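Local coordinates for protein pyridoxal kinase (Lactobacillus plantarum, PDB 3H74) that probably catalyses the ATP-dependent phosphorylation of pyridoxal to pyridoxal 5'-phosphate, at residues L206-Y210 with V246-I250; L113-Y117 with N141-L147; F65-T69 with Q91-Y95; V106-L110 with Y124-M128. All blocks are in the same frame, centred on the assembly; numbering follows the deposited sequence.

Contact 1: L206-Y210 with V246-I250; sequences LPGHY and VAETI
At the surface, the irregular loop 206-210, between strand 198-204 and helix 213-226, packs on helix 231-251 at the 246-250 turn, whose Ile250 N to Val246 O bond is 2.9 Å. The CA atoms of Leu206 and Ala247 lie 7.5 Å apart, those of Tyr210 and Val246 7.3 Å. Leu206 (phi/psi -101/150, rotamer mt) points toward the helix: its CD1 is 3.8 Å from Val246 CG1 and 4.1 Å from Ala247 CB, while its CB stands 4.1 Å from Ile250 CD1. Pro207 (-69/148) is extended; its O lies 3.9 Å from Ile250 CD1 and accepts from Tyr210 OH. At Gly208 (101/177) a CB would press on the preceding carbonyl and clash with Tyr210 OH. His209 (-132/141) points away. Tyr210 (-136/130, chi1 m) folds back, its OH 2.6 Å from Pro207 O, closing the loop. Its ring meets the helix obliquely, with CE2 3.6 Å from Val246 CG1, CD1 3.9 Å from Thr249 CG2 and CZ 3.8 Å from Ile250 CG1. Thr249 OG1 is bonded to Ala245 O and Ala262 N. No hydrogen bond crosses the 302 Å² interface: the loop's polar tie is internal, and it meets the helix mainly by aliphatic and aromatic packing.

Contact 2: L113-Y117 with N141-L147; sequences LGQLY and NTTEAAL. With SO4 (sulfate ion), chain B.
Asn141, with chi1 p at 64°, is the N-cap of helix 142-149. Its OD1 accepts from Glu144 N at 2.8 Å, and Asn141 N donates to Glu144 OE1 at 2.9 Å (172°), a capping box, with Glu144 in the m, t rotamer and chi3 near zero. Segment 113-117, a turn leading into short strand 115-116, approaches most closely where the CA atoms of Gly114 and Thr143 are 5.0 Å apart. Leu113 (52/34) and Gly114 (81/4) both have positive phi, and Thr143, in rotamer m and pointing toward them, accepts at OG1 from Gly114 N at 2.8 Å (159°). Beyond this turn Leu116 (mt) reaches Leu147 (mt), CD2 to CD1 3.7 Å. Tyr117, chi1 m, brings its hydroxyl to a water, OH to O 2.7 Å; that water lies 2.7 Å from Glu144 OE2 and 2.7 Å from sulfate O1, linking the three groups. Asn141 ND2 donates to sulfate O2 at 2.9 Å (176°) and also to Gly111 O, while Glu144 OE2 accepts from Leu110 N. The Asn-Thr-Thr-Glu sequence matches the NXXE motif of ribokinase-fold kinases, and the sulfate, probably from the crystallisation liquor, is consistent with an anion-binding position in the active-site cleft.

Contact 3: F65-T69 with Q91-Y95; sequences FAHWT and QITTY
The Phe65 ring lies over the Tyr95 ring in an offset stack, centroids 4.4 Å apart and planes inclined by only 11°. Phe65 CD1 comes within 3.5 Å of Tyr95 CG, and Tyr95 CB sits 3.8 Å from the Phe65 centroid, 12° off the ring normal, which adds a CH-pi contact. The overlap is reached with Phe65 at chi1 m (-64°) and Tyr95 at t (-179°), both CA-to-CB bonds directed toward the opposite helix. The two short helical segments run nearly parallel, at 14°, with axes 11.7 Å apart, and the nearest CA atoms are those of Phe65 and Tyr95, 6.7 Å. Beyond the stack, Phe65 CZ meets Ile92 CG1 at 3.9 Å near the plane of the Phe65 ring. Trp68 (chi1 m) places CE3 3.8 Å from Tyr95 CZ, its six-membered ring inclined 57° to that of Tyr95, completing an aromatic cluster; Thr69 OG1, bonded to Phe65 O (2.8 Å) and to Gln98 NE2, lies 3.8 Å from Tyr95 CE1. Leu37 of strand 32-42 packs on Phe65 and Trp68. With 289 Å² buried and no hydrogen bond across, helices 61-70 and 86-98 are held here by side-chain packing, chiefly the offset stack of Phe65 and Tyr95.

Contact 4: V106-L110 with Y124-M128; sequences VDPVL and YVAAM
Residues 106-110 leave the end of strand 103-106 in an irregular path: Val106 is still extended (-122/126), Pro108 (-83/72) is the centre of an inverse gamma turn closed by Val109 N to Asp107 O at 2.8 Å, and Leu110 lies at -140/-35. Opposite, 124-128 is regular helix, with Met128 N to Tyr124 O at 2.9 Å. The nearest CA pairs are Pro108 with Met128, 6.6 Å, and Leu110 with Val125, 7.2 Å. Met128, present as selenomethionine, points toward the loop with chi angles t, p, p; its SE stands 3.7 Å from Pro108 CA and 4.2 Å from Val106 CG1, and its CG is 3.8 Å from Pro108 CB. Leu110 (mt) sends CD2 between the helical side chains, 3.5 Å from Tyr124 CD2 and 4.0 Å from Met128 CB. Tyr124 (chi1 t) has CE2 3.7 Å from Val109 O near its ring plane. One water joins the segments, donating to Val109 O at 2.8 Å and lying 2.6 Å from Tyr124 OH, which is also bonded to Gly84 N. All touching residues are buried. Helix 122-131 thus packs against the loop that follows strand 103-106, and against Val106 at the strand's end, within the crossover to the parallel strand 137-138, with Cys89 of helix 86-98 touching Tyr124 and Met128, and Leu148 of helix 142-149 touching Pro108, Leu110 and Met128.

In the fold
Along the chain contact 3 closes first, contacts 4 and 2 then alternate (106-110, 113-117, 124-128, 141-147), and contact 1 comes last. Contacts 2 and 4 have centres 10 Å apart and touch: Leu110 N lies 2.8 Å from Glu144 OE2 and Tyr117 N 2.9 Å from Leu110 O, so the loop after strand 103-106 is tied to both the hairpin and the capped helix. Contact 3 pairs helices 61-70 and 86-98, and contact 4, about 18 Å away between centres, sets helix 122-131 against the loop leaving strand 103-106 of the mixed sheet. Contact 1, at the surface on helix 231-251, lies across the chain's centre from contact 3, its nearest atoms about 8 Å from those of contact 2.

Contact 1: L206-Y210 with V246-I250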
loop_
_atom_site.group_PDB
_atom_site.type_symbol
_atom_site.label_atom_id
_atom_site.label_comp_id
_atom_site.label_asym_id
_atom_site.label_seq_id
_atom_site.Cartn_x
_atom_site.Cartn_y
_atom_site.Cartn_z
ATOM N N LEU A 206 -16.764 8.641 5.412
ATOM C CA LEU A 206 -16.778 9.529 6.569
ATOM C C LEU A 206 -16.175 10.876 6.182
ATOM O O LEU A 206 -15.328 10.931 5.294
ATOM C CB LEU A 206 -16.005 8.898 7.737
ATOM C CG LEU A 206 -16.448 7.473 8.118
ATOM C CD1 LEU A 206 -15.577 6.898 9.229
ATOM C CD2 LEU A 206 -17.930 7.431 8.517
ATOM N N PRO A 207 -16.613 11.967 6.831
ATOM C CA PRO A 207 -16.120 13.298 6.459
ATOM C C PRO A 207 -14.661 13.504 6.828
ATOM O O PRO A 207 -14.190 12.966 7.828
ATOM C CB PRO A 207 -17.000 14.240 7.286
ATOM C CG PRO A 207 -17.411 13.416 8.468
ATOM C CD PRO A 207 -17.593 12.031 7.932
ATOM N N GLY A 208 -13.964 14.297 6.020
ATOM C CA GLY A 208 -12.589 14.677 6.300
ATOM C C GLY A 208 -11.596 13.868 5.500
ATOM O O GLY A 208 -11.961 12.961 4.756
ATOM N N HIS A 209 -10.325 14.211 5.664
ATOM C CA HIS A 209 -9.242 13.434 5.074
ATOM C C HIS A 209 -8.183 13.173 6.133
ATOM O O HIS A 209 -7.902 14.035 6.975
ATOM C CB HIS A 209 -8.670 14.126 3.834
ATOM C CG HIS A 209 -8.110 15.485 4.120
ATOM N ND1 HIS A 209 -8.911 16.585 4.344
ATOM C CD2 HIS A 209 -6.834 15.911 4.256
ATOM C CE1 HIS A 209 -8.147 17.637 4.587
ATOM N NE2 HIS A 209 -6.883 17.256 4.541
ATOM N N TYR A 210 -7.632 11.962 6.095
ATOM C CA TYR A 210 -6.789 11.442 7.165
ATOM C C TYR A 210 -5.561 10.767 6.613
ATOM O O TYR A 210 -5.647 9.885 5.757
ATOM C CB TYR A 210 -7.573 10.462 8.057
ATOM C CG TYR A 210 -8.847 11.098 8.499
ATOM C CD1 TYR A 210 -8.873 11.926 9.617
ATOM C CD2 TYR A 210 -10.009 10.957 7.738
ATOM C CE1 TYR A 210 -10.039 12.565 9.994
ATOM C CE2 TYR A 210 -11.177 11.597 8.093
ATOM C CZ TYR A 210 -11.183 12.388 9.227
ATOM O OH TYR A 210 -12.342 13.029 9.584
ATOM N N VAL A 246 -10.705 5.130 10.820
ATOM C CA VAL A 246 -11.027 6.537 10.587
ATOM C C VAL A 246 -12.051 7.046 11.613
ATOM O O VAL A 246 -11.879 8.131 12.167
ATOM C CB VAL A 246 -11.499 6.808 9.138
ATOM C CG1 VAL A 246 -12.036 8.230 9.000
ATOM C CG2 VAL A 246 -10.348 6.558 8.158
ATOM N N ALA A 247 -13.073 6.235 11.897
ATOM C CA ALA A 247 -14.069 6.606 12.908
ATOM C C ALA A 247 -13.391 6.858 14.253
ATOM O O ALA A 247 -13.716 7.813 14.969
ATOM C CB ALA A 247 -15.130 5.545 13.032
ATOM N N GLU A 248 -12.432 6.010 14.613
ATOM C CA GLU A 248 -11.739 6.205 15.879
ATOM C C GLU A 248 -10.923 7.493 15.884
ATOM O O GLU A 248 -10.849 8.208 16.888
ATOM C CB GLU A 248 -10.849 5.008 16.246
ATOM C CG GLU A 248 -10.253 5.181 17.641
ATOM C CD GLU A 248 -9.267 4.112 18.049
ATOM O OE1 GLU A 248 -8.902 3.247 17.229
ATOM O OE2 GLU A 248 -8.867 4.151 19.232
ATOM N N THR A 249 -10.318 7.786 14.739
ATOM C CA THR A 249 -9.517 8.999 14.584
ATOM C C THR A 249 -10.393 10.229 14.829
ATOM O O THR A 249 -10.015 11.130 15.575
ATOM C CB THR A 249 -8.889 9.063 13.178
ATOM O OG1 THR A 249 -8.163 7.851 12.924
ATOM C CG2 THR A 249 -7.951 10.259 13.034
ATOM N N ILE A 250 -11.570 10.238 14.206
ATOM C CA ILE A 250 -12.532 11.328 14.406
ATOM C C ILE A 250 -12.929 11.427 15.888
ATOM O O ILE A 250 -12.953 12.514 16.477
ATOM C CB ILE A 250 -13.768 11.123 13.515
ATOM C CG1 ILE A 250 -13.362 11.206 12.043
ATOM C CG2 ILE A 250 -14.860 12.159 13.829
ATOM C CD1 ILE A 250 -14.436 10.780 11.060
#

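Contact 2: L113-Y117 with N141-L147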
loop_
_atom_site.group_PDB
_atom_site.type_symbol
_atom_site.label_atom_id
_atom_site.label_comp_id
_atom_site.label_asym_id
_atom_site.label_seq_id
_atom_site.Cartn_x
_atom_site.Cartn_y
_atom_site.Cartn_z
ATOM N N LEU A 113 -5.571 12.894 -6.798
ATOM C CA LEU A 113 -6.321 14.050 -7.307
ATOM C C LEU A 113 -5.933 14.402 -8.746
ATOM O O LEU A 113 -5.902 15.576 -9.136
ATOM C CB LEU A 113 -6.161 15.258 -6.367
ATOM C CG LEU A 113 -6.616 15.065 -4.915
ATOM C CD1 LEU A 113 -6.143 16.222 -4.050
ATOM C CD2 LEU A 113 -8.127 14.902 -4.813
ATOM N N GLY A 114 -5.622 13.370 -9.524
ATOM C CA GLY A 114 -5.316 13.531 -10.942
ATOM C C GLY A 114 -3.914 13.974 -11.307
ATOM O O GLY A 114 -3.622 14.202 -12.485
ATOM N N GLN A 115 -3.041 14.106 -10.309
ATOM C CA GLN A 115 -1.671 14.551 -10.557
ATOM C C GLN A 115 -0.637 13.642 -9.911
ATOM O O GLN A 115 -0.854 13.113 -8.820
ATOM C CB GLN A 115 -1.456 15.991 -10.060
ATOM C CG GLN A 115 -2.382 17.055 -10.668
ATOM C CD GLN A 115 -2.131 17.320 -12.147
ATOM O OE1 GLN A 115 -1.104 16.937 -12.707
ATOM N NE2 GLN A 115 -3.083 17.990 -12.786
ATOM N N LEU A 116 0.493 13.479 -10.586
ATOM C CA LEU A 116 1.675 12.880 -9.983
ATOM C C LEU A 116 2.094 13.679 -8.760
ATOM O O LEU A 116 1.981 14.904 -8.749
ATOM C CB LEU A 116 2.821 12.879 -10.992
ATOM C CG LEU A 116 2.769 11.811 -12.085
ATOM C CD1 LEU A 116 3.578 12.251 -13.301
ATOM C CD2 LEU A 116 3.267 10.477 -11.553
ATOM N N TYR A 117 2.586 13.006 -7.729
ATOM C CA TYR A 117 3.162 13.674 -6.603
ATOM C C TYR A 117 4.409 14.433 -7.038
ATOM O O TYR A 117 5.072 14.037 -7.941
ATOM C CB TYR A 117 3.515 12.686 -5.475
ATOM C CG TYR A 117 2.284 12.009 -4.824
ATOM C CD1 TYR A 117 1.184 12.733 -4.393
ATOM C CD2 TYR A 117 2.233 10.644 -4.640
ATOM C CE1 TYR A 117 0.100 12.126 -3.833
ATOM C CE2 TYR A 117 1.166 10.040 -4.070
ATOM C CZ TYR A 117 0.083 10.768 -3.687
ATOM O OH TYR A 117 -0.976 10.153 -3.130
ATOM N N ASN A 141 -4.833 3.896 -6.447
ATOM C CA ASN A 141 -6.009 4.751 -6.441
ATOM C C ASN A 141 -6.374 5.082 -7.897
ATOM O O ASN A 141 -5.754 4.564 -8.836
ATOM C CB ASN A 141 -5.800 5.996 -5.556
ATOM C CG ASN A 141 -4.698 6.909 -6.063
ATOM O OD1 ASN A 141 -4.427 6.966 -7.260
ATOM N ND2 ASN A 141 -4.062 7.650 -5.155
ATOM N N THR A 142 -7.373 5.935 -8.082
ATOM C CA THR A 142 -7.904 6.221 -9.413
ATOM C C THR A 142 -6.896 6.992 -10.276
ATOM O O THR A 142 -6.822 6.788 -11.490
ATOM C CB THR A 142 -9.274 6.936 -9.293
ATOM O OG1 THR A 142 -10.255 5.990 -8.854
ATOM C CG2 THR A 142 -9.728 7.511 -10.611
ATOM N N THR A 143 -6.103 7.854 -9.641
ATOM C CA THR A 143 -5.031 8.573 -10.329
ATOM C C THR A 143 -3.952 7.601 -10.815
ATOM O O THR A 143 -3.509 7.650 -11.969
ATOM C CB THR A 143 -4.393 9.641 -9.408
ATOM O OG1 THR A 143 -5.393 10.583 -9.007
ATOM C CG2 THR A 143 -3.279 10.388 -10.115
ATOM N N GLU A 144 -3.540 6.710 -9.921
ATOM C CA GLU A 144 -2.496 5.740 -10.214
ATOM C C GLU A 144 -2.928 4.725 -11.267
ATOM O O GLU A 144 -2.125 4.311 -12.095
ATOM C CB GLU A 144 -2.056 5.060 -8.923
ATOM C CG GLU A 144 -1.295 6.034 -8.038
ATOM C CD GLU A 144 -1.368 5.747 -6.549
ATOM O OE1 GLU A 144 -2.118 4.841 -6.117
ATOM O OE2 GLU A 144 -0.658 6.472 -5.817
ATOM N N ALA A 145 -4.197 4.334 -11.246
ATOM C CA ALA A 145 -4.719 3.407 -12.257
ATOM C C ALA A 145 -4.532 3.972 -13.666
ATOM O O ALA A 145 -4.058 3.278 -14.572
ATOM C CB ALA A 145 -6.175 3.107 -11.995
ATOM N N ALA A 146 -4.906 5.236 -13.834
ATOM C CA ALA A 146 -4.769 5.937 -15.110
ATOM C C ALA A 146 -3.305 6.127 -15.503
ATOM O O ALA A 146 -2.930 5.904 -16.661
ATOM C CB ALA A 146 -5.496 7.270 -15.069
ATOM N N LEU A 147 -2.465 6.537 -14.553
ATOM C CA LEU A 147 -1.039 6.689 -14.838
ATOM C C LEU A 147 -0.428 5.376 -15.327
ATOM O O LEU A 147 0.336 5.357 -16.293
ATOM C CB LEU A 147 -0.281 7.208 -13.619
ATOM C CG LEU A 147 -0.488 8.686 -13.310
ATOM C CD1 LEU A 147 -0.059 8.933 -11.872
ATOM C CD2 LEU A 147 0.267 9.604 -14.273
HETATM S S SO4 B . -4.017 6.689 -1.308
HETATM O O1 SO4 B . -2.814 6.064 -1.857
HETATM O O2 SO4 B . -4.802 7.298 -2.380
HETATM O O3 SO4 B . -4.816 5.705 -0.577
HETATM O O4 SO4 B . -3.617 7.754 -0.383
HETATM O O HOH W 1 -1.078 7.504 -3.361
#

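Contact 3: F65-T69 with Q91-Y95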
loop_
_atom_site.group_PDB
_atom_site.type_symbol
_atom_site.label_atom_id
_atom_site.label_comp_id
_atom_site.label_asym_id
_atom_site.label_seq_id
_atom_site.Cartn_x
_atom_site.Cartn_y
_atom_site.Cartn_z
ATOM N N PHE A 65 20.124 -5.644 0.536
ATOM C CA PHE A 65 19.768 -6.809 -0.255
ATOM C C PHE A 65 20.958 -7.745 -0.443
ATOM O O PHE A 65 20.804 -8.965 -0.376
ATOM C CB PHE A 65 19.184 -6.398 -1.603
ATOM C CG PHE A 65 17.878 -5.640 -1.502
ATOM C CD1 PHE A 65 16.921 -5.972 -0.536
ATOM C CD2 PHE A 65 17.605 -4.603 -2.381
ATOM C CE1 PHE A 65 15.717 -5.270 -0.446
ATOM C CE2 PHE A 65 16.398 -3.902 -2.297
ATOM C CZ PHE A 65 15.463 -4.238 -1.317
ATOM N N ALA A 66 22.149 -7.175 -0.647
ATOM C CA ALA A 66 23.358 -7.998 -0.775
ATOM C C ALA A 66 23.624 -8.770 0.517
ATOM O O ALA A 66 23.958 -9.962 0.496
ATOM C CB ALA A 66 24.541 -7.131 -1.123
ATOM N N HIS A 67 23.466 -8.095 1.655
ATOM C CA HIS A 67 23.659 -8.752 2.938
ATOM C C HIS A 67 22.643 -9.878 3.160
ATOM O O HIS A 67 23.009 -11.002 3.521
ATOM C CB HIS A 67 23.617 -7.752 4.091
ATOM C CG HIS A 67 23.776 -8.397 5.425
ATOM N ND1 HIS A 67 23.142 -7.941 6.566
ATOM C CD2 HIS A 67 24.484 -9.490 5.795
ATOM C CE1 HIS A 67 23.470 -8.721 7.579
ATOM N NE2 HIS A 67 24.278 -9.669 7.139
ATOM N N TRP A 68 21.362 -9.576 2.967
ATOM C CA TRP A 68 20.338 -10.597 3.141
ATOM C C TRP A 68 20.588 -11.807 2.238
ATOM O O TRP A 68 20.381 -12.941 2.658
ATOM C CB TRP A 68 18.957 -10.025 2.873
ATOM C CG TRP A 68 18.484 -9.017 3.887
ATOM C CD1 TRP A 68 19.057 -8.705 5.087
ATOM C CD2 TRP A 68 17.306 -8.222 3.784
ATOM N NE1 TRP A 68 18.305 -7.753 5.741
ATOM C CE2 TRP A 68 17.219 -7.445 4.960
ATOM C CE3 TRP A 68 16.312 -8.087 2.803
ATOM C CZ2 TRP A 68 16.172 -6.539 5.178
ATOM C CZ3 TRP A 68 15.273 -7.191 3.020
ATOM C CH2 TRP A 68 15.210 -6.431 4.204
ATOM N N THR A 69 21.043 -11.560 1.011
ATOM C CA THR A 69 21.397 -12.639 0.086
ATOM C C THR A 69 22.532 -13.501 0.653
ATOM O O THR A 69 22.406 -14.728 0.728
ATOM C CB THR A 69 21.764 -12.079 -1.294
ATOM O OG1 THR A 69 20.629 -11.394 -1.842
ATOM C CG2 THR A 69 22.182 -13.201 -2.254
ATOM N N GLN A 91 16.135 -1.866 -7.878
ATOM C CA GLN A 91 16.795 -2.712 -6.884
ATOM C C GLN A 91 15.810 -3.658 -6.211
ATOM O O GLN A 91 16.069 -4.852 -6.070
ATOM C CB GLN A 91 17.471 -1.848 -5.826
ATOM C CG GLN A 91 18.712 -1.114 -6.328
ATOM C CD GLN A 91 19.981 -1.970 -6.290
ATOM O OE1 GLN A 91 20.030 -3.013 -5.628
ATOM N NE2 GLN A 91 21.010 -1.524 -6.992
ATOM N N ILE A 92 14.669 -3.112 -5.790
ATOM C CA ILE A 92 13.622 -3.920 -5.162
ATOM C C ILE A 92 13.089 -4.989 -6.125
ATOM O O ILE A 92 12.935 -6.148 -5.747
ATOM C CB ILE A 92 12.478 -3.040 -4.596
ATOM C CG1 ILE A 92 13.003 -2.176 -3.448
ATOM C CG2 ILE A 92 11.277 -3.900 -4.153
ATOM C CD1 ILE A 92 12.066 -1.050 -3.039
ATOM N N THR A 93 12.838 -4.592 -7.372
ATOM C CA THR A 93 12.294 -5.513 -8.374
ATOM C C THR A 93 13.163 -6.772 -8.511
ATOM O O THR A 93 12.662 -7.895 -8.456
ATOM C CB THR A 93 12.111 -4.826 -9.749
ATOM O OG1 THR A 93 11.215 -3.714 -9.618
ATOM C CG2 THR A 93 11.531 -5.801 -10.776
ATOM N N THR A 94 14.471 -6.584 -8.648
ATOM C CA THR A 94 15.349 -7.741 -8.845
ATOM C C THR A 94 15.519 -8.565 -7.565
ATOM O O THR A 94 15.602 -9.797 -7.626
ATOM C CB THR A 94 16.722 -7.368 -9.407
ATOM O OG1 THR A 94 17.450 -6.641 -8.418
ATOM C CG2 THR A 94 16.592 -6.540 -10.686
ATOM N N TYR A 95 15.532 -7.898 -6.409
ATOM C CA TYR A 95 15.618 -8.623 -5.145
ATOM C C TYR A 95 14.414 -9.547 -4.955
ATOM O O TYR A 95 14.558 -10.715 -4.590
ATOM C CB TYR A 95 15.789 -7.693 -3.932
ATOM C CG TYR A 95 15.898 -8.503 -2.674
ATOM C CD1 TYR A 95 17.051 -9.243 -2.409
ATOM C CD2 TYR A 95 14.829 -8.599 -1.777
ATOM C CE1 TYR A 95 17.158 -10.016 -1.278
ATOM C CE2 TYR A 95 14.930 -9.377 -0.637
ATOM C CZ TYR A 95 16.092 -10.088 -0.399
ATOM O OH TYR A 95 16.184 -10.865 0.722
#

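Contact 4: V106-L110 with Y124-M128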
loop_
_atom_site.group_PDB
_atom_site.type_symbol
_atom_site.label_atom_id
_atom_site.label_comp_id
_atom_site.label_asym_id
_atom_site.label_seq_id
_atom_site.Cartn_x
_atom_site.Cartn_y
_atom_site.Cartn_z
ATOM N N VAL A 106 1.878 -4.782 -3.952
ATOM C CA VAL A 106 2.490 -3.481 -4.191
ATOM C C VAL A 106 1.432 -2.385 -4.179
ATOM O O VAL A 106 0.422 -2.468 -4.886
ATOM C CB VAL A 106 3.270 -3.439 -5.525
ATOM C CG1 VAL A 106 3.871 -2.069 -5.761
ATOM C CG2 VAL A 106 4.355 -4.488 -5.538
ATOM N N ASP A 107 1.658 -1.374 -3.345
ATOM C CA ASP A 107 0.884 -0.145 -3.402
ATOM C C ASP A 107 1.664 0.784 -4.340
ATOM O O ASP A 107 2.740 1.262 -3.976
ATOM C CB ASP A 107 0.739 0.460 -2.002
ATOM C CG ASP A 107 -0.131 1.684 -1.993
ATOM O OD1 ASP A 107 -0.408 2.224 -3.088
ATOM O OD2 ASP A 107 -0.525 2.120 -0.887
ATOM N N PRO A 108 1.160 0.999 -5.573
ATOM C CA PRO A 108 1.933 1.722 -6.584
ATOM C C PRO A 108 1.800 3.231 -6.398
ATOM O O PRO A 108 1.130 3.912 -7.169
ATOM C CB PRO A 108 1.284 1.270 -7.890
ATOM C CG PRO A 108 -0.139 1.032 -7.533
ATOM C CD PRO A 108 -0.152 0.569 -6.091
ATOM N N VAL A 109 2.433 3.736 -5.346
ATOM C CA VAL A 109 2.278 5.125 -4.946
ATOM C C VAL A 109 2.888 6.043 -6.003
ATOM O O VAL A 109 4.103 6.010 -6.239
ATOM C CB VAL A 109 2.928 5.366 -3.565
ATOM C CG1 VAL A 109 2.903 6.844 -3.198
ATOM C CG2 VAL A 109 2.236 4.536 -2.494
ATOM N N LEU A 110 2.034 6.863 -6.615
ATOM C CA LEU A 110 2.443 7.755 -7.707
ATOM C C LEU A 110 1.805 9.130 -7.636
ATOM O O LEU A 110 2.418 10.114 -8.033
ATOM C CB LEU A 110 2.092 7.162 -9.080
ATOM C CG LEU A 110 2.692 5.825 -9.507
ATOM C CD1 LEU A 110 1.972 5.335 -10.738
ATOM C CD2 LEU A 110 4.189 5.923 -9.765
ATOM N N TYR A 124 9.475 7.569 -13.473
ATOM C CA TYR A 124 9.099 6.863 -12.250
ATOM C C TYR A 124 7.900 5.947 -12.489
ATOM O O TYR A 124 7.867 4.831 -11.970
ATOM C CB TYR A 124 8.834 7.830 -11.096
ATOM C CG TYR A 124 8.711 7.118 -9.769
ATOM C CD1 TYR A 124 9.829 6.603 -9.131
ATOM C CD2 TYR A 124 7.469 6.938 -9.166
ATOM C CE1 TYR A 124 9.728 5.944 -7.919
ATOM C CE2 TYR A 124 7.352 6.263 -7.952
ATOM C CZ TYR A 124 8.485 5.773 -7.337
ATOM O OH TYR A 124 8.399 5.112 -6.139
ATOM N N VAL A 125 6.940 6.405 -13.294
ATOM C CA VAL A 125 5.802 5.575 -13.678
ATOM C C VAL A 125 6.275 4.305 -14.391
ATOM O O VAL A 125 5.773 3.212 -14.128
ATOM C CB VAL A 125 4.792 6.347 -14.570
ATOM C CG1 VAL A 125 3.641 5.458 -14.973
ATOM C CG2 VAL A 125 4.248 7.560 -13.823
ATOM N N ALA A 126 7.244 4.455 -15.293
ATOM C CA ALA A 126 7.791 3.312 -16.010
ATOM C C ALA A 126 8.477 2.328 -15.053
ATOM O O ALA A 126 8.315 1.112 -15.182
ATOM C CB ALA A 126 8.746 3.772 -17.100
ATOM N N ALA A 127 9.227 2.857 -14.087
ATOM C CA ALA A 127 9.847 2.006 -13.077
ATOM C C ALA A 127 8.793 1.248 -12.254
ATOM O O ALA A 127 8.970 0.073 -11.931
ATOM C CB ALA A 127 10.748 2.826 -12.175
HETATM N N MSE A 128 7.688 1.922 -11.945
HETATM C CA MSE A 128 6.603 1.305 -11.193
HETATM C C MSE A 128 5.949 0.173 -11.992
HETATM O O MSE A 128 5.608 -0.872 -11.438
HETATM C CB MSE A 128 5.563 2.351 -10.812
HETATM C CG MSE A 128 4.515 1.814 -9.851
HETATM SE SE MSE A 128 5.246 1.055 -8.204
HETATM C CE MSE A 128 6.359 2.548 -7.665
HETATM O O HOH W 2 6.116 4.588 -4.945
#